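Long-range contacts in Rho guanyl nucleotide exchange factor (Rom2), putative (Aspergillus fumigatus Af293, PDB 5O51), which probably acts as a guanine-nucleotide exchange factor for Rho-type GTPases; the part described here is its CNH domain, a seven-bladed beta-propeller: residues V22-P27 against S63-I68; I42-R47 against K55-L60; F115-I120 against S181-L186; S188-G193 against V201-T206. All coordinates share one frame; numbering follows the deposited sequence.

All four contacts lie in one seven-bladed propeller. They follow the chain in order, except that interaction 2 falls within the span of interaction 1. Interactions 1 and 3 join the inner strands of successive blades. Interactions 2 and 4 join neighbouring strands within one blade. Interaction 1 has one strand in the sheet 22-61 that holds interaction 2, with centres about 12 Å apart, and its Val65 and Ile68 pack on Ile42. Interaction 3 has one strand in the sheet 180-210 that holds interaction 4, about 11 Å away between centres. Interactions 2 and 4 lie on opposite sides of the chain's centre, about 37 Å apart between centres. Two contacts build blades and two join them into the ring.

Interaction 1: V22-P27 against S63-I68; sequences VNCLVP and SQVTQI
Strands 22-27 and 65-68 run nearly parallel, at 18°, with Cys24 beside Gln67 and axes 5.7 Å apart at the closest point. No backbone-to-backbone hydrogen bond crosses between them. They are the inner strands of successive propeller blades. Side chains and a water make the join. Asn23 sends ND2 to the carbonyl oxygen of Val65, with a distance of 3.0 Å. The bond is fairly straight (160°). Val65 O lies in the amide plane of Asn23, while the nitrogen stands above the carbonyl plane of Val65. The same nitrogen also bonds Asp39. Cys24 turns SG between its own backbone N and carbonyl carbon (chi1 54°). The sulfur then touches the Thr66-Gln67 peptide, 3.7 Å from Gln67 N. It also packs on Val65 CG1, at 3.9 Å, and on CG2 of Ile68. Ile68 CG2 extends across to Leu25 C, the backbone carbonyl carbon, at 3.7 Å. Val26 CG1 meets it as well, the two side chains crossing at about a right angle. A water donates to both Leu25 O and Ile68 O, bridging the two backbones. Around this buried seam, Val65 packs on Val79 and Ala81 of strand 76-81. Leu25 rests on Leu310 of strand 307-312, in the blade before 22-61, and Gln67 NE2 bonds Phe116 O on strand 115-120, in the blade after 65-110.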
loop_
_atom_site.group_PDB
_atom_site.type_symbol
_atom_site.label_atom_id
_atom_site.label_comp_id
_atom_site.label_asym_id
_atom_site.label_seq_id
_atom_site.Cartn_x
_atom_site.Cartn_y
_atom_site.Cartn_z
ATOM N N VAL A 22 -12.851 8.888 2.128
ATOM C CA VAL A 22 -12.026 7.739 2.544
ATOM C C VAL A 22 -10.551 7.921 2.152
ATOM O O VAL A 22 -10.210 7.935 0.968
ATOM C CB VAL A 22 -12.597 6.427 1.940
ATOM C CG1 VAL A 22 -11.752 5.228 2.309
ATOM C CG2 VAL A 22 -14.009 6.191 2.459
ATOM N N ASN A 23 -9.646 8.016 3.125
ATOM C CA ASN A 23 -8.252 8.124 2.796
ATOM C C ASN A 23 -7.578 6.724 2.631
ATOM O O ASN A 23 -6.604 6.579 1.865
ATOM C CB ASN A 23 -7.460 8.854 3.891
ATOM C CG ASN A 23 -7.855 10.346 4.095
ATOM O OD1 ASN A 23 -8.312 10.996 3.221
ATOM N ND2 ASN A 23 -7.659 10.849 5.310
ATOM N N CYS A 24 -7.995 5.759 3.465
ATOM C CA CYS A 24 -7.372 4.415 3.557
ATOM C C CYS A 24 -8.333 3.403 4.116
ATOM O O CYS A 24 -9.419 3.765 4.601
ATOM C CB CYS A 24 -6.106 4.461 4.410
ATOM S SG CYS A 24 -6.313 5.159 6.060
ATOM N N LEU A 25 -7.965 2.122 4.021
ATOM C CA LEU A 25 -8.864 1.051 4.422
ATOM C C LEU A 25 -8.038 -0.221 4.633
ATOM O O LEU A 25 -7.050 -0.443 3.908
ATOM C CB LEU A 25 -9.985 0.896 3.358
ATOM C CG LEU A 25 -10.984 -0.281 3.382
ATOM C CD1 LEU A 25 -12.253 0.042 2.626
ATOM C CD2 LEU A 25 -10.421 -1.543 2.749
ATOM N N VAL A 26 -8.438 -1.044 5.597
ATOM C CA VAL A 26 -7.924 -2.411 5.697
ATOM C C VAL A 26 -9.060 -3.360 6.098
ATOM O O VAL A 26 -9.905 -3.001 6.933
ATOM C CB VAL A 26 -6.754 -2.525 6.692
ATOM C CG1 VAL A 26 -7.214 -2.148 8.115
ATOM C CG2 VAL A 26 -6.145 -3.934 6.704
ATOM N N PRO A 27 -9.123 -4.570 5.480
ATOM C CA PRO A 27 -10.106 -5.579 5.870
ATOM C C PRO A 27 -9.615 -6.309 7.115
ATOM O O PRO A 27 -8.443 -6.387 7.302
ATOM C CB PRO A 27 -10.182 -6.522 4.637
ATOM C CG PRO A 27 -8.909 -6.310 3.907
ATOM C CD PRO A 27 -8.596 -4.834 4.125
ATOM N N SER A 63 -7.562 11.987 13.889
ATOM C CA SER A 63 -7.687 12.923 12.830
ATOM C C SER A 63 -6.571 12.737 11.824
ATOM O O SER A 63 -5.527 12.248 12.179
ATOM C CB SER A 63 -7.732 14.346 13.448
ATOM O OG SER A 63 -6.472 14.969 13.419
ATOM N N GLN A 64 -6.805 13.134 10.567
ATOM C CA GLN A 64 -5.806 13.026 9.486
ATOM C C GLN A 64 -5.258 11.597 9.318
ATOM O O GLN A 64 -4.048 11.418 9.239
ATOM C CB GLN A 64 -4.629 13.955 9.779
ATOM C CG GLN A 64 -5.024 15.368 10.146
ATOM C CD GLN A 64 -5.640 16.067 8.980
ATOM O OE1 GLN A 64 -5.025 16.185 7.918
ATOM N NE2 GLN A 64 -6.859 16.560 9.164
ATOM N N VAL A 65 -6.131 10.592 9.355
ATOM C CA VAL A 65 -5.684 9.158 9.257
ATOM C C VAL A 65 -5.319 8.863 7.807
ATOM O O VAL A 65 -6.204 8.766 6.954
ATOM C CB VAL A 65 -6.728 8.159 9.744
ATOM C CG1 VAL A 65 -6.156 6.739 9.651
ATOM C CG2 VAL A 65 -7.116 8.482 11.204
ATOM N N THR A 66 -4.021 8.780 7.516
ATOM C CA THR A 66 -3.579 8.581 6.138
ATOM C C THR A 66 -3.193 7.138 5.789
ATOM O O THR A 66 -3.130 6.846 4.624
ATOM C CB THR A 66 -2.401 9.472 5.794
ATOM O OG1 THR A 66 -1.359 9.155 6.713
ATOM C CG2 THR A 66 -2.770 10.990 5.927
ATOM N N GLN A 67 -2.882 6.280 6.769
ATOM C CA GLN A 67 -2.548 4.879 6.484
ATOM C C GLN A 67 -2.955 4.002 7.664
ATOM O O GLN A 67 -2.935 4.406 8.844
ATOM C CB GLN A 67 -1.068 4.783 6.030
ATOM C CG GLN A 67 -0.713 3.509 5.307
ATOM C CD GLN A 67 0.772 3.193 5.234
ATOM O OE1 GLN A 67 1.659 4.082 5.084
ATOM N NE2 GLN A 67 1.065 1.880 5.327
ATOM N N ILE A 68 -3.429 2.806 7.348
ATOM C CA ILE A 68 -3.964 1.869 8.309
ATOM C C ILE A 68 -3.687 0.414 7.862
ATOM O O ILE A 68 -3.741 0.093 6.660
ATOM C CB ILE A 68 -5.462 2.119 8.539
ATOM C CG1 ILE A 68 -5.927 1.499 9.840
ATOM C CG2 ILE A 68 -6.355 1.656 7.375
ATOM C CD1 ILE A 68 -7.270 2.099 10.292
HETATM O O HOH W 1 -4.532 -1.285 4.151
#

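Interaction 2: I42-R47 against K55-L60; sequences IFISER and KPRRVL
Phe43 and Arg58 face each other as a non-hydrogen-bonded pair in an antiparallel beta hairpin, the outer half of a propeller blade. The aromatic ring meets the arginine chain obliquely. Phe43 CE2 lies 3.8 Å from Arg58 CB, and CZ reaches NH2 at the tip. Ring and guanidinium planes are 70° apart, so the groups do not stack. Arg58 is bent at chi3 (-72°), which sets NE out of line with the chain before it. Its guanidinium forms a salt bridge with Asp61 and a hydrogen bond with Ser40. Pro56 touches the same phenylalanine at the base of its side chain, Pro56 CB lying 4.0 Å from Phe43 CB. Ile42, Ile44, Arg57 and Leu60 project from the other face of the sheet. There Ile42 and Leu60 lie side by side, pointing the same way, with their CD1 methyls in contact. Ile44 and Arg57 are likewise side by side. Their backbones bond each other in both directions. A classic beta bulge shifts the register by one residue: Val59 and Leu60 both face Ile42. Ile42 O takes a bond of 2.9 Å from Val59 N and a weak one from Leu60 N. The bulge brings the Val59 side chain across to both isoleucines. Its CG2 packs on Ile42 CG2 at 3.9 Å. Its CG1 presses on Ile44 CG2 at 3.5 Å, tighter than usual van der Waals contact. The same Ile44 methyl sits 3.5 Å above one face of the Arg57 guanidinium, offset toward the rim.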
loop_
_atom_site.group_PDB
_atom_site.type_symbol
_atom_site.label_atom_id
_atom_site.label_comp_id
_atom_site.label_asym_id
_atom_site.label_seq_id
_atom_site.Cartn_x
_atom_site.Cartn_y
_atom_site.Cartn_z
ATOM N N ILE A 42 -12.040 6.944 12.469
ATOM C CA ILE A 42 -11.964 5.562 11.990
ATOM C C ILE A 42 -13.345 4.930 12.206
ATOM O O ILE A 42 -13.995 5.069 13.303
ATOM C CB ILE A 42 -10.841 4.831 12.709
ATOM C CG1 ILE A 42 -9.496 5.470 12.359
ATOM C CG2 ILE A 42 -10.747 3.333 12.309
ATOM C CD1 ILE A 42 -8.362 4.986 13.227
ATOM N N PHE A 43 -13.816 4.237 11.163
ATOM C CA PHE A 43 -15.151 3.591 11.136
ATOM C C PHE A 43 -14.998 2.107 10.796
ATOM O O PHE A 43 -13.998 1.698 10.124
ATOM C CB PHE A 43 -16.047 4.270 10.117
ATOM C CG PHE A 43 -16.314 5.778 10.355
ATOM C CD1 PHE A 43 -15.418 6.755 9.906
ATOM C CD2 PHE A 43 -17.493 6.202 10.995
ATOM C CE1 PHE A 43 -15.663 8.116 10.150
ATOM C CE2 PHE A 43 -17.764 7.553 11.219
ATOM C CZ PHE A 43 -16.852 8.523 10.764
ATOM N N ILE A 44 -15.980 1.298 11.212
ATOM C CA ILE A 44 -16.055 -0.146 10.841
ATOM C C ILE A 44 -17.424 -0.478 10.322
ATOM O O ILE A 44 -18.431 0.049 10.829
ATOM C CB ILE A 44 -15.647 -1.064 12.002
ATOM C CG1 ILE A 44 -15.645 -2.535 11.613
ATOM C CG2 ILE A 44 -16.522 -0.935 13.254
ATOM C CD1 ILE A 44 -14.717 -3.349 12.492
ATOM N N SER A 45 -17.486 -1.292 9.253
ATOM C CA SER A 45 -18.743 -1.876 8.751
ATOM C C SER A 45 -18.492 -3.372 8.464
ATOM O O SER A 45 -17.358 -3.833 8.478
ATOM C CB SER A 45 -19.235 -1.231 7.425
ATOM O OG SER A 45 -18.319 -1.533 6.376
ATOM N N GLU A 46 -19.572 -4.061 8.147
ATOM C CA GLU A 46 -19.580 -5.467 7.717
ATOM C C GLU A 46 -19.426 -5.454 6.225
ATOM O O GLU A 46 -20.114 -4.689 5.527
ATOM C CB GLU A 46 -20.927 -6.166 8.008
ATOM C CG GLU A 46 -21.367 -6.154 9.463
ATOM C CD GLU A 46 -20.770 -7.269 10.294
ATOM O OE1 GLU A 46 -20.686 -8.424 9.802
ATOM O OE2 GLU A 46 -20.408 -6.994 11.461
ATOM N N ARG A 47 -18.554 -6.325 5.747
ATOM C CA ARG A 47 -18.389 -6.541 4.315
ATOM C C ARG A 47 -19.630 -7.090 3.665
ATOM O O ARG A 47 -19.840 -6.805 2.506
ATOM C CB ARG A 47 -17.223 -7.502 4.051
ATOM C CG ARG A 47 -16.979 -7.875 2.575
ATOM C CD ARG A 47 -16.676 -6.654 1.666
ATOM N NE ARG A 47 -16.500 -7.018 0.242
ATOM C CZ ARG A 47 -17.495 -7.215 -0.625
ATOM N NH1 ARG A 47 -18.775 -7.083 -0.263
ATOM N NH2 ARG A 47 -17.223 -7.518 -1.895
ATOM N N LYS A 55 -25.130 1.446 8.740
ATOM C CA LYS A 55 -24.125 2.434 8.362
ATOM C C LYS A 55 -22.828 2.002 8.967
ATOM O O LYS A 55 -22.861 1.379 9.986
ATOM C CB LYS A 55 -24.510 3.821 8.947
ATOM C CG LYS A 55 -25.917 4.196 8.581
ATOM C CD LYS A 55 -26.244 5.658 8.832
ATOM C CE LYS A 55 -27.718 5.862 8.540
ATOM N NZ LYS A 55 -28.049 7.309 8.648
ATOM N N PRO A 56 -21.667 2.366 8.369
ATOM C CA PRO A 56 -20.440 2.191 9.141
ATOM C C PRO A 56 -20.586 2.886 10.532
ATOM O O PRO A 56 -21.247 3.904 10.608
ATOM C CB PRO A 56 -19.392 2.915 8.299
ATOM C CG PRO A 56 -19.963 2.948 6.932
ATOM C CD PRO A 56 -21.435 2.999 7.068
ATOM N N ARG A 57 -19.918 2.403 11.565
ATOM C CA ARG A 57 -19.963 3.072 12.907
ATOM C C ARG A 57 -18.607 3.560 13.378
ATOM O O ARG A 57 -17.588 2.948 13.093
ATOM C CB ARG A 57 -20.559 2.139 13.965
ATOM C CG ARG A 57 -20.020 0.748 14.031
ATOM C CD ARG A 57 -20.614 -0.039 15.246
ATOM N NE ARG A 57 -19.680 -1.116 15.546
ATOM C CZ ARG A 57 -18.684 -1.057 16.422
ATOM N NH1 ARG A 57 -18.570 -0.051 17.265
ATOM N NH2 ARG A 57 -17.838 -2.075 16.508
ATOM N N ARG A 58 -18.611 4.683 14.046
ATOM C CA ARG A 58 -17.407 5.334 14.466
ATOM C C ARG A 58 -16.864 4.520 15.593
ATOM O O ARG A 58 -17.618 4.152 16.536
ATOM C CB ARG A 58 -17.707 6.764 14.930
ATOM C CG ARG A 58 -16.588 7.454 15.694
ATOM C CD ARG A 58 -17.001 8.887 16.058
ATOM N NE ARG A 58 -17.017 9.778 14.902
ATOM C CZ ARG A 58 -15.990 10.480 14.434
ATOM N NH1 ARG A 58 -14.820 10.421 15.030
ATOM N NH2 ARG A 58 -16.121 11.234 13.320
ATOM N N VAL A 59 -15.566 4.245 15.536
ATOM C CA VAL A 59 -14.915 3.436 16.584
ATOM C C VAL A 59 -13.758 4.115 17.246
ATOM O O VAL A 59 -13.449 3.794 18.395
ATOM C CB VAL A 59 -14.378 2.056 16.144
ATOM C CG1 VAL A 59 -15.541 1.121 15.896
ATOM C CG2 VAL A 59 -13.362 2.126 14.956
ATOM N N LEU A 60 -13.053 4.955 16.529
ATOM C CA LEU A 60 -11.987 5.715 17.168
ATOM C C LEU A 60 -12.053 7.155 16.701
ATOM O O LEU A 60 -12.332 7.411 15.499
ATOM C CB LEU A 60 -10.631 5.139 16.861
ATOM C CG LEU A 60 -10.346 3.800 17.515
ATOM C CD1 LEU A 60 -9.199 3.064 16.813
ATOM C CD2 LEU A 60 -10.112 3.977 18.996
#

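Interaction 3: F115-I120 against S181-L186; sequences FFKAGI and SSIHFL
Phe185 and Gly119 make the close end of this contact. Gly119 has no side chain, and the phenylalanine ring lies directly on its backbone, with Phe185 CE2 only 3.1 Å from Gly119 N. Gly119 O sits over one ring face, and Lys117 O lies at the ring edge, in plane. Beside it, Lys117 CB presses on Ile183 CG2 at 3.3 Å, tighter than usual carbon contact. Lys117 CG is anti to the backbone N (chi1 -176°) and reaches Phe185 CE2 at 3.7 Å, the two side chains sliding past each other in opposite directions. Strands 115-120 and 181-186 are the inner strands of successive propeller blades. They run almost parallel, 13° apart, with a closest axis distance of 7.5 Å. No hydrogen bond joins them. The other end is looser. Phe115 holds Ser181 O over one ring face, 3.7 Å from CZ, but Phe115 CE2 stays 4.3 Å from Ile183 CG2. The end of the Lys117 chain is also loosely held: Lys117 NZ stays 3.8 Å from Ile183 O. Phe115 and Lys117 are partly exposed to solvent, and most of the touching residues are only partly buried. Ser182 OG bonds Pro230 O in the next blade.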
loop_
_atom_site.group_PDB
_atom_site.type_symbol
_atom_site.label_atom_id
_atom_site.label_comp_id
_atom_site.label_asym_id
_atom_site.label_seq_id
_atom_site.Cartn_x
_atom_site.Cartn_y
_atom_site.Cartn_z
ATOM N N PHE A 115 5.303 7.328 6.023
ATOM C CA PHE A 115 4.604 6.064 5.692
ATOM C C PHE A 115 5.167 4.896 6.488
ATOM O O PHE A 115 6.135 5.063 7.259
ATOM C CB PHE A 115 4.494 5.749 4.171
ATOM C CG PHE A 115 5.803 5.589 3.430
ATOM C CD1 PHE A 115 6.449 6.697 2.887
ATOM C CD2 PHE A 115 6.324 4.337 3.159
ATOM C CE1 PHE A 115 7.626 6.561 2.162
ATOM C CE2 PHE A 115 7.498 4.186 2.428
ATOM C CZ PHE A 115 8.153 5.297 1.927
ATOM N N PHE A 116 4.475 3.755 6.412
ATOM C CA PHE A 116 4.937 2.532 7.019
ATOM C C PHE A 116 4.623 1.269 6.220
ATOM O O PHE A 116 3.787 1.282 5.336
ATOM C CB PHE A 116 4.416 2.443 8.429
ATOM C CG PHE A 116 2.980 1.956 8.566
ATOM C CD1 PHE A 116 2.694 0.600 8.685
ATOM C CD2 PHE A 116 1.924 2.870 8.679
ATOM C CE1 PHE A 116 1.392 0.155 8.882
ATOM C CE2 PHE A 116 0.623 2.428 8.883
ATOM C CZ PHE A 116 0.362 1.053 9.003
ATOM N N LYS A 117 5.258 0.166 6.599
ATOM C CA LYS A 117 4.995 -1.140 6.021
ATOM C C LYS A 117 5.213 -2.283 7.044
ATOM O O LYS A 117 6.241 -2.364 7.722
ATOM C CB LYS A 117 5.895 -1.311 4.820
ATOM C CG LYS A 117 5.666 -2.590 4.054
ATOM C CD LYS A 117 4.484 -2.447 3.142
ATOM C CE LYS A 117 4.034 -3.794 2.588
ATOM N NZ LYS A 117 5.163 -4.573 2.018
ATOM N N ALA A 118 4.221 -3.148 7.158
ATOM C CA ALA A 118 4.280 -4.316 8.040
ATOM C C ALA A 118 4.315 -5.538 7.182
ATOM O O ALA A 118 3.354 -5.784 6.432
ATOM C CB ALA A 118 3.045 -4.394 8.915
ATOM N N GLY A 119 5.392 -6.311 7.302
ATOM C CA GLY A 119 5.482 -7.599 6.628
ATOM C C GLY A 119 6.299 -8.615 7.376
ATOM O O GLY A 119 7.013 -8.287 8.332
ATOM N N ILE A 120 6.211 -9.856 6.907
ATOM C CA ILE A 120 7.104 -10.911 7.379
ATOM C C ILE A 120 8.492 -10.640 6.775
ATOM O O ILE A 120 8.638 -10.405 5.576
ATOM C CB ILE A 120 6.614 -12.354 7.061
ATOM C CG1 ILE A 120 5.100 -12.547 7.342
ATOM C CG2 ILE A 120 7.440 -13.363 7.863
ATOM C CD1 ILE A 120 4.230 -12.587 6.101
ATOM N N SER A 181 9.768 6.724 -2.162
ATOM C CA SER A 181 8.365 6.430 -2.555
ATOM C C SER A 181 7.758 5.223 -1.821
ATOM O O SER A 181 6.607 5.270 -1.450
ATOM C CB SER A 181 8.257 6.105 -4.050
ATOM O OG SER A 181 8.729 7.143 -4.886
ATOM N N SER A 182 8.517 4.146 -1.617
ATOM C CA SER A 182 7.932 2.895 -1.142
ATOM C C SER A 182 8.911 1.947 -0.441
ATOM O O SER A 182 10.108 2.092 -0.539
ATOM C CB SER A 182 7.360 2.179 -2.341
ATOM O OG SER A 182 8.366 1.830 -3.271
ATOM N N ILE A 183 8.382 0.923 0.198
ATOM C CA ILE A 183 9.221 -0.094 0.821
ATOM C C ILE A 183 8.661 -1.529 0.757
ATOM O O ILE A 183 7.500 -1.764 0.948
ATOM C CB ILE A 183 9.576 0.345 2.276
ATOM C CG1 ILE A 183 10.848 -0.327 2.751
ATOM C CG2 ILE A 183 8.422 0.081 3.244
ATOM C CD1 ILE A 183 11.445 0.357 3.959
ATOM N N HIS A 184 9.522 -2.497 0.509
ATOM C CA HIS A 184 9.135 -3.895 0.264
ATOM C C HIS A 184 10.055 -4.841 1.027
ATOM O O HIS A 184 11.262 -4.598 1.144
ATOM C CB HIS A 184 9.180 -4.207 -1.260
ATOM C CG HIS A 184 8.347 -3.258 -2.070
ATOM N ND1 HIS A 184 7.014 -3.484 -2.328
ATOM C CD2 HIS A 184 8.623 -2.026 -2.553
ATOM C CE1 HIS A 184 6.518 -2.448 -2.969
ATOM N NE2 HIS A 184 7.471 -1.545 -3.112
ATOM N N PHE A 185 9.467 -5.878 1.599
ATOM C CA PHE A 185 10.230 -6.945 2.254
ATOM C C PHE A 185 10.591 -7.968 1.214
ATOM O O PHE A 185 9.681 -8.515 0.589
ATOM C CB PHE A 185 9.376 -7.589 3.320
ATOM C CG PHE A 185 9.173 -6.707 4.514
ATOM C CD1 PHE A 185 10.184 -6.581 5.483
ATOM C CD2 PHE A 185 8.001 -5.972 4.656
ATOM C CE1 PHE A 185 9.987 -5.773 6.597
ATOM C CE2 PHE A 185 7.805 -5.159 5.751
ATOM C CZ PHE A 185 8.790 -5.059 6.726
ATOM N N LEU A 186 11.898 -8.165 0.999
ATOM C CA LEU A 186 12.422 -9.245 0.147
ATOM C C LEU A 186 13.318 -10.157 0.966
ATOM O O LEU A 186 14.520 -9.884 1.069
ATOM C CB LEU A 186 13.284 -8.684 -0.956
ATOM C CG LEU A 186 12.631 -7.958 -2.101
ATOM C CD1 LEU A 186 13.763 -7.350 -2.942
ATOM C CD2 LEU A 186 11.723 -8.925 -2.881
#

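Interaction 4: S188-G193 against V201-T206; sequences STLCVG and VSLETT
The flat groups that meet between Leu190 and Val201 are peptides, joined through N-H and C=O in both directions; no aromatic ring takes part. This is an antiparallel beta hairpin, the middle pair of strands in a propeller blade. On one face of the sheet lie Thr189 and Ser202, a non-hydrogen-bonded pair. On the other lie Leu190 and Val201, the hydrogen-bonded pair. Val201 N reaches Leu190 O at 2.8 Å, and Leu190 N returns to Val201 O at 3.0 Å. Both donors stand nearly along the C=O axis. Thr189 OG1, which lies anti to its backbone N (chi1 -162°), is modelled as a second donor to Val201 O, but at 2.4 Å the distance is too short to rely on. After Ser202 the second segment leaves the strand, and pairing slackens: Leu203 N makes a weak bond of 3.4 Å to Ser188 O. The Leu203 side chain lies against Ser188, its CB 3.5 Å from Ser188 O. Its carbonyl bonds Tyr174 OH in the preceding blade, and Val201 also packs on Tyr174 and Ile176 there. In the loop, Ser202 OG donates to Glu204 O at 2.6 Å, a bond within the turn. Leu190 and Leu203 cross at about a right angle, with Leu190 CG 4.2 Å from Leu203 CD2.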
loop_
_atom_site.group_PDB
_atom_site.type_symbol
_atom_site.label_atom_id
_atom_site.label_comp_id
_atom_site.label_asym_id
_atom_site.label_seq_id
_atom_site.Cartn_x
_atom_site.Cartn_y
_atom_site.Cartn_z
ATOM N N SER A 188 14.970 -11.302 3.982
ATOM C CA SER A 188 16.239 -10.940 4.651
ATOM C C SER A 188 16.683 -9.546 4.328
ATOM O O SER A 188 17.640 -9.044 4.935
ATOM C CB SER A 188 17.414 -11.905 4.377
ATOM O OG SER A 188 17.065 -13.247 4.651
ATOM N N THR A 189 15.999 -8.898 3.396
ATOM C CA THR A 189 16.358 -7.556 3.044
ATOM C C THR A 189 15.145 -6.671 2.852
ATOM O O THR A 189 14.061 -7.171 2.514
ATOM C CB THR A 189 17.200 -7.571 1.772
ATOM O OG1 THR A 189 17.886 -6.337 1.684
ATOM C CG2 THR A 189 16.361 -7.728 0.536
ATOM N N LEU A 190 15.363 -5.368 3.034
ATOM C CA LEU A 190 14.413 -4.328 2.623
ATOM C C LEU A 190 14.807 -3.691 1.281
ATOM O O LEU A 190 15.949 -3.249 1.128
ATOM C CB LEU A 190 14.356 -3.205 3.629
ATOM C CG LEU A 190 13.999 -3.517 5.071
ATOM C CD1 LEU A 190 14.091 -2.195 5.818
ATOM C CD2 LEU A 190 12.640 -4.149 5.247
ATOM N N CYS A 191 13.845 -3.635 0.346
ATOM C CA CYS A 191 14.005 -2.944 -0.937
ATOM C C CYS A 191 13.215 -1.623 -0.887
ATOM O O CYS A 191 11.962 -1.614 -0.741
ATOM C CB CYS A 191 13.518 -3.822 -2.083
ATOM S SG CYS A 191 13.975 -3.214 -3.713
ATOM N N VAL A 192 13.953 -0.525 -0.988
ATOM C CA VAL A 192 13.403 0.804 -0.861
ATOM C C VAL A 192 13.296 1.413 -2.243
ATOM O O VAL A 192 14.266 1.402 -3.010
ATOM C CB VAL A 192 14.277 1.729 0.028
ATOM C CG1 VAL A 192 13.785 3.193 -0.037
ATOM C CG2 VAL A 192 14.287 1.234 1.472
ATOM N N GLY A 193 12.111 1.984 -2.514
ATOM C CA GLY A 193 11.819 2.693 -3.761
ATOM C C GLY A 193 12.131 4.150 -3.489
ATOM O O GLY A 193 11.450 4.776 -2.703
ATOM N N VAL A 201 18.722 -3.162 0.845
ATOM C CA VAL A 201 19.340 -2.781 2.132
ATOM C C VAL A 201 19.255 -3.957 3.084
ATOM O O VAL A 201 18.197 -4.556 3.266
ATOM C CB VAL A 201 18.657 -1.537 2.740
ATOM C CG1 VAL A 201 18.795 -1.461 4.264
ATOM C CG2 VAL A 201 19.244 -0.289 2.099
ATOM N N SER A 202 20.377 -4.269 3.710
ATOM C CA SER A 202 20.520 -5.515 4.439
ATOM C C SER A 202 19.998 -5.373 5.861
ATOM O O SER A 202 20.429 -4.475 6.576
ATOM C CB SER A 202 22.006 -5.856 4.449
ATOM O OG SER A 202 22.279 -7.136 4.985
ATOM N N LEU A 203 19.090 -6.256 6.282
ATOM C CA LEU A 203 18.530 -6.194 7.660
ATOM C C LEU A 203 19.607 -6.368 8.778
ATOM O O LEU A 203 19.925 -5.386 9.460
ATOM C CB LEU A 203 17.310 -7.132 7.844
ATOM C CG LEU A 203 15.935 -6.579 7.372
ATOM C CD1 LEU A 203 14.871 -7.642 7.099
ATOM C CD2 LEU A 203 15.400 -5.597 8.392
ATOM N N GLU A 204 20.161 -7.578 8.966
ATOM C CA GLU A 204 21.440 -7.745 9.716
ATOM C C GLU A 204 22.560 -7.400 8.733
ATOM O O GLU A 204 22.353 -7.494 7.530
ATOM C CB GLU A 204 21.596 -9.155 10.345
ATOM C CG GLU A 204 22.636 -10.121 9.749
ATOM C CD GLU A 204 22.314 -10.621 8.338
ATOM O OE1 GLU A 204 21.205 -10.345 7.835
ATOM O OE2 GLU A 204 23.180 -11.294 7.726
ATOM N N THR A 205 23.731 -7.012 9.236
ATOM C CA THR A 205 24.812 -6.388 8.419
ATOM C C THR A 205 24.411 -5.155 7.586
ATOM O O THR A 205 23.235 -4.788 7.524
ATOM C CB THR A 205 25.616 -7.394 7.505
ATOM O OG1 THR A 205 26.052 -6.733 6.313
ATOM C CG2 THR A 205 24.860 -8.645 7.062
ATOM N N THR A 206 25.431 -4.516 6.990
ATOM C CA THR A 206 25.317 -3.595 5.823
ATOM C C THR A 206 24.289 -2.425 6.075
ATOM O O THR A 206 23.596 -2.457 7.097
ATOM C CB THR A 206 25.126 -4.409 4.479
ATOM O OG1 THR A 206 24.610 -5.707 4.750
ATOM C CG2 THR A 206 26.454 -4.668 3.715
#